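Local coordinates for ancylostoma secreted protein 1 (Necator americanus, PDB 3NT8) that is a secreted two-CAP-domain protein of the hookworm, probably associated with the transition of infective larvae to parasitism, at residues 137-142 against 187-192. Residues are numbered along the deposited sequence; the frame is centred on the assembly and turned at random.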
ATOM      1  N   PRO A 137      -4.929  17.432  -4.971  1.00 31.37           N
ATOM      2  CA  PRO A 137      -5.503  17.174  -6.312  1.00 30.98           C
ATOM      3  C   PRO A 137      -5.450  15.690  -6.795  1.00 30.37           C
ATOM      4  O   PRO A 137      -6.277  15.313  -7.693  1.00 30.35           O
ATOM      5  CB  PRO A 137      -4.697  18.117  -7.232  1.00 32.56           C
ATOM      6  CG  PRO A 137      -3.324  18.279  -6.508  1.00 32.78           C
ATOM      7  CD  PRO A 137      -3.730  18.307  -5.025  1.00 31.03           C
ATOM      8  N   ASP A 138      -4.526  14.879  -6.229  1.00 27.27           N
ATOM      9  CA  ASP A 138      -4.412  13.460  -6.560  1.00 24.93           C
ATOM     10  C   ASP A 138      -4.995  12.536  -5.418  1.00 24.25           C
ATOM     11  O   ASP A 138      -4.804  11.327  -5.424  1.00 22.12           O
ATOM     12  CB  ASP A 138      -2.964  13.090  -6.862  1.00 26.13           C
ATOM     13  CG  ASP A 138      -2.366  13.870  -8.047  1.00 28.28           C
ATOM     14  OD1 ASP A 138      -3.132  14.323  -8.946  1.00 27.05           O
ATOM     15  OD2 ASP A 138      -1.110  14.002  -8.069  1.00 29.04           O
ATOM     16  N   ASN A 139      -5.740  13.141  -4.486  1.00 23.00           N
ATOM     17  CA  ASN A 139      -6.314  12.468  -3.341  1.00 22.32           C
ATOM     18  C   ASN A 139      -5.215  11.910  -2.451  1.00 22.77           C
ATOM     19  O   ASN A 139      -5.423  10.918  -1.736  1.00 20.38           O
ATOM     20  CB  ASN A 139      -7.325  11.389  -3.770  1.00 22.85           C
ATOM     21  CG  ASN A 139      -8.109  11.771  -5.038  1.00 20.67           C
ATOM     22  OD1 ASN A 139      -8.688  12.853  -5.150  1.00 21.66           O
ATOM     23  ND2 ASN A 139      -8.096  10.880  -6.007  1.00 19.14           N
ATOM     24  N   LYS A 140      -4.030  12.542  -2.515  1.00 21.75           N
ATOM     25  CA  LYS A 140      -2.879  12.013  -1.771  1.00 23.74           C
ATOM     26  C   LYS A 140      -2.932  12.373  -0.328  1.00 24.00           C
ATOM     27  O   LYS A 140      -3.337  13.505   0.007  1.00 25.05           O
ATOM     28  CB  LYS A 140      -1.521  12.427  -2.380  1.00 23.54           C
ATOM     29  CG  LYS A 140      -1.265  11.768  -3.732  1.00 23.95           C
ATOM     30  CD  LYS A 140      -0.028  12.263  -4.458  1.00 28.67           C
ATOM     31  CE  LYS A 140       0.236  11.303  -5.636  1.00 30.20           C
ATOM     32  NZ  LYS A 140       1.336  11.908  -6.463  1.00 37.34           N
ATOM     33  N   TYR A 141      -2.510  11.435   0.527  1.00 24.37           N
ATOM     34  CA  TYR A 141      -2.423  11.708   1.984  1.00 25.13           C
ATOM     35  C   TYR A 141      -1.216  12.591   2.253  1.00 26.18           C
ATOM     36  O   TYR A 141      -0.077  12.257   1.850  1.00 26.36           O
ATOM     37  CB  TYR A 141      -2.267  10.426   2.825  1.00 22.23           C
ATOM     38  CG  TYR A 141      -2.310  10.703   4.319  1.00 22.61           C
ATOM     39  CD1 TYR A 141      -3.545  10.820   4.994  1.00 21.09           C
ATOM     40  CD2 TYR A 141      -1.141  10.839   5.065  1.00 19.03           C
ATOM     41  CE1 TYR A 141      -3.605  11.074   6.388  1.00 24.21           C
ATOM     42  CE2 TYR A 141      -1.166  11.111   6.439  1.00 19.84           C
ATOM     43  CZ  TYR A 141      -2.404  11.237   7.078  1.00 23.63           C
ATOM     44  OH  TYR A 141      -2.471  11.444   8.400  1.00 25.63           O
ATOM     45  N   THR A 142      -1.452  13.681   2.981  1.00 28.58           N
ATOM     46  CA  THR A 142      -0.378  14.614   3.363  1.00 29.67           C
ATOM     47  C   THR A 142      -0.507  14.953   4.847  1.00 30.99           C
ATOM     48  O   THR A 142       0.286  15.744   5.387  1.00 32.33           O
ATOM     49  CB  THR A 142      -0.392  15.917   2.530  1.00 29.01           C
ATOM     50  OG1 THR A 142      -1.729  16.438   2.461  1.00 30.84           O
ATOM     51  CG2 THR A 142       0.185  15.696   1.140  1.00 29.81           C
ATOM     52  N   PRO A 187      -2.014   7.856  -2.599  1.00 24.92           N
ATOM     53  CA  PRO A 187      -3.390   8.256  -2.852  1.00 24.61           C
ATOM     54  C   PRO A 187      -4.362   7.445  -2.021  1.00 22.82           C
ATOM     55  O   PRO A 187      -4.252   6.211  -1.925  1.00 24.15           O
ATOM     56  CB  PRO A 187      -3.590   8.006  -4.338  1.00 24.41           C
ATOM     57  CG  PRO A 187      -2.403   7.109  -4.753  1.00 26.53           C
ATOM     58  CD  PRO A 187      -1.302   7.492  -3.835  1.00 25.26           C
ATOM     59  N   MET A 188      -5.282   8.159  -1.387  1.00 21.00           N
ATOM     60  CA  MET A 188      -6.324   7.503  -0.582  1.00 20.22           C
ATOM     61  C   MET A 188      -7.208   6.677  -1.517  1.00 19.65           C
ATOM     62  O   MET A 188      -7.659   5.598  -1.137  1.00 19.99           O
ATOM     63  CB  MET A 188      -7.111   8.526   0.211  1.00 19.95           C
ATOM     64  CG  MET A 188      -6.285   9.070   1.345  1.00 17.59           C
ATOM     65  SD  MET A 188      -7.019  10.328   2.352  1.00 22.14           S
ATOM     66  CE  MET A 188      -7.027  11.700   1.181  1.00 11.71           C
ATOM     67  N   TRP A 189      -7.368   7.164  -2.760  1.00 18.68           N
ATOM     68  CA  TRP A 189      -8.111   6.443  -3.808  1.00 18.84           C
ATOM     69  C   TRP A 189      -7.665   6.998  -5.169  1.00 20.07           C
ATOM     70  O   TRP A 189      -7.103   8.128  -5.289  1.00 18.72           O
ATOM     71  CB  TRP A 189      -9.684   6.575  -3.615  1.00 16.85           C
ATOM     72  CG  TRP A 189     -10.200   8.006  -3.836  1.00 17.58           C
ATOM     73  CD1 TRP A 189     -10.610   8.577  -5.039  1.00 18.54           C
ATOM     74  CD2 TRP A 189     -10.375   9.034  -2.843  1.00 16.78           C
ATOM     75  NE1 TRP A 189     -11.047   9.872  -4.838  1.00 15.25           N
ATOM     76  CE2 TRP A 189     -10.915  10.176  -3.502  1.00 17.77           C
ATOM     77  CE3 TRP A 189     -10.159   9.095  -1.463  1.00 13.46           C
ATOM     78  CZ2 TRP A 189     -11.167  11.373  -2.831  1.00 17.08           C
ATOM     79  CZ3 TRP A 189     -10.454  10.278  -0.795  1.00 17.17           C
ATOM     80  CH2 TRP A 189     -10.920  11.414  -1.488  1.00 17.16           C
ATOM     81  N   GLU A 190      -7.996   6.258  -6.222  1.00 21.94           N
ATOM     82  CA  GLU A 190      -7.646   6.722  -7.566  1.00 23.48           C
ATOM     83  C   GLU A 190      -8.814   7.387  -8.204  1.00 21.83           C
ATOM     84  O   GLU A 190      -9.922   6.892  -8.159  1.00 22.38           O
ATOM     85  CB  GLU A 190      -7.117   5.563  -8.416  1.00 24.33           C
ATOM     86  CG  GLU A 190      -5.687   5.152  -8.000  1.00 30.78           C
ATOM     87  CD  GLU A 190      -5.067   4.097  -8.901  1.00 34.41           C
ATOM     88  OE1 GLU A 190      -5.727   3.073  -9.207  1.00 36.95           O
ATOM     89  OE2 GLU A 190      -3.892   4.303  -9.281  1.00 39.00           O
ATOM     90  N   THR A 191      -8.582   8.562  -8.763  1.00 23.58           N
ATOM     91  CA  THR A 191      -9.652   9.280  -9.494  1.00 22.05           C
ATOM     92  C   THR A 191     -10.111   8.424 -10.717  1.00 22.74           C
ATOM     93  O   THR A 191      -9.290   7.967 -11.535  1.00 22.55           O
ATOM     94  CB  THR A 191      -9.218  10.733  -9.864  1.00 22.43           C
ATOM     95  OG1 THR A 191      -8.680  11.407  -8.726  1.00 17.03           O
ATOM     96  CG2 THR A 191     -10.378  11.562 -10.347  1.00 21.94           C
ATOM     97  N   GLY A 192     -11.417   8.159 -10.791  1.00 22.20           N
ATOM     98  CA  GLY A 192     -11.999   7.594 -11.996  1.00 23.53           C
ATOM     99  C   GLY A 192     -13.460   7.402 -11.783  1.00 24.72           C
ATOM    100  O   GLY A 192     -13.968   7.728 -10.712  1.00 25.99           O
TER
HETATM  101  O   HOH W   1      -7.548  13.905  -9.451  1.00 20.13           O
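The loop between helices 129-133 and 147-153, in the first CAP domain of this two-domain protein, meets segment 187-192, which comes after strand 170-177 in the chain, and Asn139 stacks there on the indole of Trp189. The amide and ring planes lie only 15° apart, and Asn139 CB sits 3.9 Å from the centroid of the six-membered ring, close to its normal, which identifies a CH-pi contact. ND2 lies over the NE1-CD1 edge of the pyrrole ring, where ND2 and NE1, both donors, approach without bonding, while OD1 is nearest CZ2 of the benzo ring.

Two acceptors share ND2. Trp189 O accepts at 3.0 Å from Asn139 ND2, in the amide plane although the donor stands above the carbonyl plane; Thr191 OG1 accepts at 2.8 Å from the same ND2. With Asn139 OD1 bonded to Asn64 ND2, both ends of the buried amide are satisfied and its rotation is fixed. Thr191 OG1 also binds a water that donates to Pro137 O, adding a water-mediated link to the direct bonds.

The backbones pair through one bridge, Lys140 with Pro187. Met188 N reaches Asn139 O at 2.8 Å, nearly straight at 172°, and Pro187 CA adds a CA-H...O contact to that oxygen. Bent at chi3 (-70°), Met188 brings CE to 3.4 Å from Asn139 O, while SD lies at the edge of the Tyr141 ring. On the Asn64 side, strand 66-67 pairs with 190-191 in a two-stranded antiparallel sheet. An asparagine from an interhelical loop of the CAP fold thus holds segment 187-192 by its amide while stacked on tryptophan, next to that small sheet.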